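Local coordinates for acyl-coenzyme A oxidase (Caenorhabditis elegans, PDB 5K3H), which catalyses the FAD-dependent desaturation of acyl-CoAs, the first step of peroxisomal beta-oxidation, passing electrons to oxygen to give hydrogen peroxide, at the interface of chains A and B. Coordinates in Å, arbitrary orientation; residue numbers count along the deposited sequence, not the author numbering. Chains: chain A/B, Acyl-coenzyme A oxidase.

Both contacts belong to the homodimer interface, with the centres of their C-alpha atoms about 18 Å apart. No residue or element is common to them, yet on chain B they follow one stretch of chain: helix 636-645 and the short 648-650 turn serve contact 1, and residues 655-662 serve contact 2. Chain A answers with strands 234-238 and 251-255 in contact 1 and with helix 68-85 in contact 2. The C-terminal part of one subunit thus lies across sheet and helix of its partner. Two-fold symmetry repeats both contacts with the chains exchanged, giving reciprocal clasps on the dimer.

Contact 1: the interface of chains A and B. Residues chain A 186, 188, 235, 237-238, 252; chain B 641, 644-645, 650.
B:Phe641 drives the edge of its ring into a face of A:Phe252, CE1 of the former lying 3.7 Å from CE2 of the latter. The planes are 83° apart and the ring centroids 5.4 Å, which identifies an edge-to-face pair. The rim of the B:Phe641 ring reaches across because its CG stands anti to the backbone N (chi1 -169°). Both faces of this ring are also covered: CE of B:Lys645 lies over the centre of one, and CD1 of A:Leu186 over the other, 4.0 Å from CE1 of B:Phe641. These two neighbours should limit rotation of the ring. The opposite face of A:Phe252 is backed within its own chain by the backbone N of A:Gly237, towards the rim. Beside the phenyl pair, A:Trp188 meets CD1 of B:Phe641 at the edge of its indole, in plane, while the methyl CB of B:Ala644 sits off that plane, 3.6 Å from CH2 of A:Trp188.

At the polar rim, the side-chain amide of B:Asn650 pairs with both backbone groups of A:Asp238. The N of A:Asp238 donates to OD1 at 3.0 Å, along a lone pair and nearly straight (161° at the hydrogen). In return ND2 donates to the carbonyl O of A:Asp238 at 2.9 Å, again on a lone pair. The same ND2 also gives a bond to O of B:Ala644 at 2.7 Å, tilted above that carbonyl's plane. Bonds at both ends fix the amide flip.

In the fold, strands 187-188, 234-238 and 251-255 of chain A's beta domain receive helix 636-645 and the short 648-650 turn of chain B.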
# COMPACT_ATOMS: atom_id res chain seq x y z
N LEU A 186 28.22 -7.54 6.59
CA LEU A 186 27.33 -8.36 7.39
C LEU A 186 26.27 -9.01 6.51
O LEU A 186 25.67 -8.36 5.65
CB LEU A 186 26.62 -7.51 8.46
CG LEU A 186 27.27 -6.95 9.73
CD1 LEU A 186 26.41 -5.83 10.30
CD2 LEU A 186 27.45 -8.03 10.78
N TRP A 188 22.63 -9.89 6.01
CA TRP A 188 21.50 -9.10 6.50
C TRP A 188 20.31 -9.39 5.61
O TRP A 188 20.43 -9.26 4.39
CB TRP A 188 21.84 -7.60 6.49
CG TRP A 188 20.93 -6.72 7.28
CD1 TRP A 188 19.67 -6.33 6.95
CD2 TRP A 188 21.25 -6.06 8.50
NE1 TRP A 188 19.16 -5.51 7.90
CE2 TRP A 188 20.11 -5.31 8.87
CE3 TRP A 188 22.37 -6.03 9.33
CZ2 TRP A 188 20.05 -4.54 10.04
CZ3 TRP A 188 22.32 -5.27 10.51
CH2 TRP A 188 21.16 -4.53 10.84
N THR A 235 28.78 -12.99 15.41
CA THR A 235 27.83 -11.96 15.82
C THR A 235 26.55 -12.19 15.04
O THR A 235 26.56 -12.14 13.80
CB THR A 235 28.39 -10.56 15.58
OG1 THR A 235 29.62 -10.39 16.31
CG2 THR A 235 27.37 -9.50 16.04
N GLY A 237 21.97 -12.02 15.28
CA GLY A 237 20.78 -11.52 15.96
C GLY A 237 19.73 -11.07 14.97
O GLY A 237 19.92 -11.09 13.75
N ASP A 238 18.61 -10.63 15.53
CA ASP A 238 17.45 -10.21 14.75
C ASP A 238 17.61 -8.76 14.27
O ASP A 238 18.14 -7.91 14.99
CB ASP A 238 16.19 -10.34 15.60
CG ASP A 238 14.93 -9.96 14.85
OD1 ASP A 238 14.47 -10.75 13.98
OD2 ASP A 238 14.40 -8.85 15.13
N PHE A 252 20.96 -10.76 11.14
CA PHE A 252 22.28 -10.37 10.67
C PHE A 252 23.33 -11.38 11.12
O PHE A 252 23.11 -12.18 12.03
CB PHE A 252 22.65 -8.97 11.17
CG PHE A 252 22.71 -8.84 12.65
CD1 PHE A 252 21.59 -8.47 13.37
CD2 PHE A 252 23.88 -9.11 13.35
CE1 PHE A 252 21.65 -8.35 14.75
CE2 PHE A 252 23.94 -8.99 14.73
CZ PHE A 252 22.83 -8.63 15.43
N PHE B 641 22.52 -0.85 12.24
CA PHE B 641 23.07 -1.93 13.06
C PHE B 641 22.71 -1.72 14.53
O PHE B 641 22.21 -2.65 15.19
CB PHE B 641 24.58 -1.98 12.85
CG PHE B 641 25.23 -3.19 13.43
CD1 PHE B 641 24.52 -4.38 13.57
CD2 PHE B 641 26.57 -3.15 13.82
CE1 PHE B 641 25.13 -5.51 14.11
CE2 PHE B 641 27.18 -4.27 14.36
CZ PHE B 641 26.46 -5.44 14.51
N ALA B 644 18.95 -2.42 15.05
CA ALA B 644 18.71 -3.86 15.11
C ALA B 644 19.19 -4.45 16.43
O ALA B 644 18.44 -5.17 17.10
CB ALA B 644 19.40 -4.56 13.93
N LYS B 645 20.44 -4.17 16.81
CA LYS B 645 21.01 -4.78 18.00
C LYS B 645 20.21 -4.47 19.25
O LYS B 645 20.15 -5.29 20.17
CB LYS B 645 22.47 -4.35 18.17
CG LYS B 645 23.42 -5.16 17.30
CD LYS B 645 24.88 -4.86 17.62
CE LYS B 645 25.16 -3.39 17.33
NZ LYS B 645 26.59 -3.03 17.45
N ASN B 650 16.51 -9.04 20.63
CA ASN B 650 17.91 -9.20 21.02
C ASN B 650 18.14 -8.93 22.50
O ASN B 650 19.28 -8.67 22.91
CB ASN B 650 18.80 -8.32 20.15
CG ASN B 650 18.80 -8.74 18.71
OD1 ASN B 650 18.73 -9.92 18.42
ND2 ASN B 650 18.87 -7.78 17.81

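Contact 2: the interface of chains A and B. Residues chain A 72-73, 76, 79, 112, 196; chain B 655-657, 661-662.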
# COMPACT_ATOMS: atom_id res chain seq x y z
N ILE A 72 5.48 -15.51 17.70
CA ILE A 72 6.60 -16.42 17.50
C ILE A 72 6.46 -17.64 18.41
O ILE A 72 6.72 -18.78 17.99
CB ILE A 72 7.92 -15.68 17.76
CG1 ILE A 72 8.10 -14.55 16.75
CG2 ILE A 72 9.10 -16.66 17.74
CD1 ILE A 72 9.33 -13.72 16.97
N MET A 73 6.09 -17.42 19.68
CA MET A 73 5.80 -18.54 20.57
C MET A 73 4.72 -19.45 19.98
O MET A 73 4.94 -20.65 19.81
CB MET A 73 5.36 -18.01 21.94
CG MET A 73 6.51 -17.71 22.96
SD MET A 73 7.55 -19.11 23.46
CE MET A 73 6.48 -19.91 24.64
N ALA A 76 5.83 -21.41 17.04
CA ALA A 76 6.76 -22.46 17.45
C ALA A 76 6.01 -23.65 18.07
O ALA A 76 6.38 -24.81 17.85
CB ALA A 76 7.78 -21.89 18.42
N LEU A 79 4.44 -25.52 15.30
CA LEU A 79 5.50 -26.16 14.52
C LEU A 79 5.92 -27.50 15.12
O LEU A 79 6.16 -28.47 14.38
CB LEU A 79 6.68 -25.21 14.38
CG LEU A 79 7.67 -25.55 13.28
CD1 LEU A 79 6.94 -25.75 11.96
CD2 LEU A 79 8.60 -24.37 13.17
N PRO A 112 9.14 -20.04 12.46
CA PRO A 112 10.59 -20.14 12.74
C PRO A 112 11.39 -21.00 11.77
O PRO A 112 12.62 -20.91 11.80
CB PRO A 112 10.62 -20.74 14.15
CG PRO A 112 9.34 -20.30 14.78
CD PRO A 112 8.33 -20.31 13.67
N SER A 196 16.49 -18.38 15.26
CA SER A 196 16.06 -19.77 15.22
C SER A 196 17.15 -20.71 14.73
O SER A 196 17.40 -21.75 15.36
CB SER A 196 14.81 -19.89 14.35
OG SER A 196 13.75 -19.10 14.88
N LEU B 655 15.73 -17.33 22.28
CA LEU B 655 14.34 -16.94 22.44
C LEU B 655 13.62 -18.01 23.26
O LEU B 655 13.97 -19.19 23.18
CB LEU B 655 13.63 -16.79 21.09
CG LEU B 655 14.02 -15.72 20.06
CD1 LEU B 655 13.04 -15.75 18.89
CD2 LEU B 655 14.05 -14.33 20.68
N PRO B 656 12.63 -17.61 24.07
CA PRO B 656 11.80 -18.63 24.74
C PRO B 656 11.25 -19.67 23.78
O PRO B 656 11.21 -20.85 24.13
CB PRO B 656 10.67 -17.79 25.36
CG PRO B 656 11.32 -16.48 25.64
CD PRO B 656 12.29 -16.25 24.50
N SER B 657 10.90 -19.26 22.55
CA SER B 657 10.38 -20.22 21.58
C SER B 657 11.39 -21.32 21.32
O SER B 657 11.00 -22.42 20.92
CB SER B 657 10.03 -19.53 20.26
OG SER B 657 11.17 -19.00 19.61
N TYR B 661 10.03 -24.79 22.84
CA TYR B 661 9.79 -25.59 21.66
C TYR B 661 11.07 -25.59 20.84
O TYR B 661 12.10 -25.09 21.29
CB TYR B 661 8.62 -25.03 20.85
CG TYR B 661 7.36 -24.71 21.64
CD1 TYR B 661 6.56 -25.72 22.16
CD2 TYR B 661 6.95 -23.40 21.84
CE1 TYR B 661 5.40 -25.43 22.85
CE2 TYR B 661 5.80 -23.10 22.53
CZ TYR B 661 5.02 -24.12 23.03
OH TYR B 661 3.85 -23.84 23.73
N LEU B 662 11.03 -26.19 19.66
CA LEU B 662 12.15 -26.00 18.73
C LEU B 662 13.41 -26.74 19.16
O LEU B 662 13.86 -27.64 18.45
CB LEU B 662 12.45 -24.50 18.52
CG LEU B 662 11.91 -23.84 17.25
CD1 LEU B 662 10.45 -24.22 16.99
CD2 LEU B 662 12.06 -22.32 17.34
O HOH W 1 11.95 -18.57 16.70
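A:Ala76 and B:Ser657 meet CB to CB at 3.7 Å, where helix 68-85 of chain A packs against residues 655-662 of chain B. Direct contact here is by van der Waals packing, since the nitrogens and oxygens of the two sides stay beyond bonding distance of one another. CB of A:Ala76 also touches CD1 of B:Leu662, at 3.8 Å. The other branch of that leucine, CD2, reaches CB of A:Pro112, so its fork spans helix 68-85 and the nearby loop. A:Ile72 adds its CG2 methyl against the CB and OG of B:Ser657.

Sulphur and ring contacts form a second group. In A:Met73 the bend at chi2 (-61°) brings SD to the start of helix 656-660, 3.6 Å from CA of B:Ser657 and close to CB of B:Pro656. The bend at chi3 (-78°) turns its terminal methyl CE toward CE2 of B:Tyr661, 3.9 Å away, the two side chains crossing at about a right angle. B:Tyr661 turns a face of its ring to the carbonyl group of A:Ala76, which lies over the CG-CD2 side, with CD2 3.8 Å from CB of A:Ala76 and CE2 near the carbonyl O of A:Met73. An alanine here would probably open a gap beside the helix, leaving the A:Met73 methyl without its ring partner and free to turn.

Water supplies the polar link. OG of B:Ser657, turned between its backbone N and carbonyl carbon (chi1 65°), points to water 1, 3.0 Å away. The same water is 2.6 Å from the hydroxyl OG of A:Ser196, completing a bridge between the two serines.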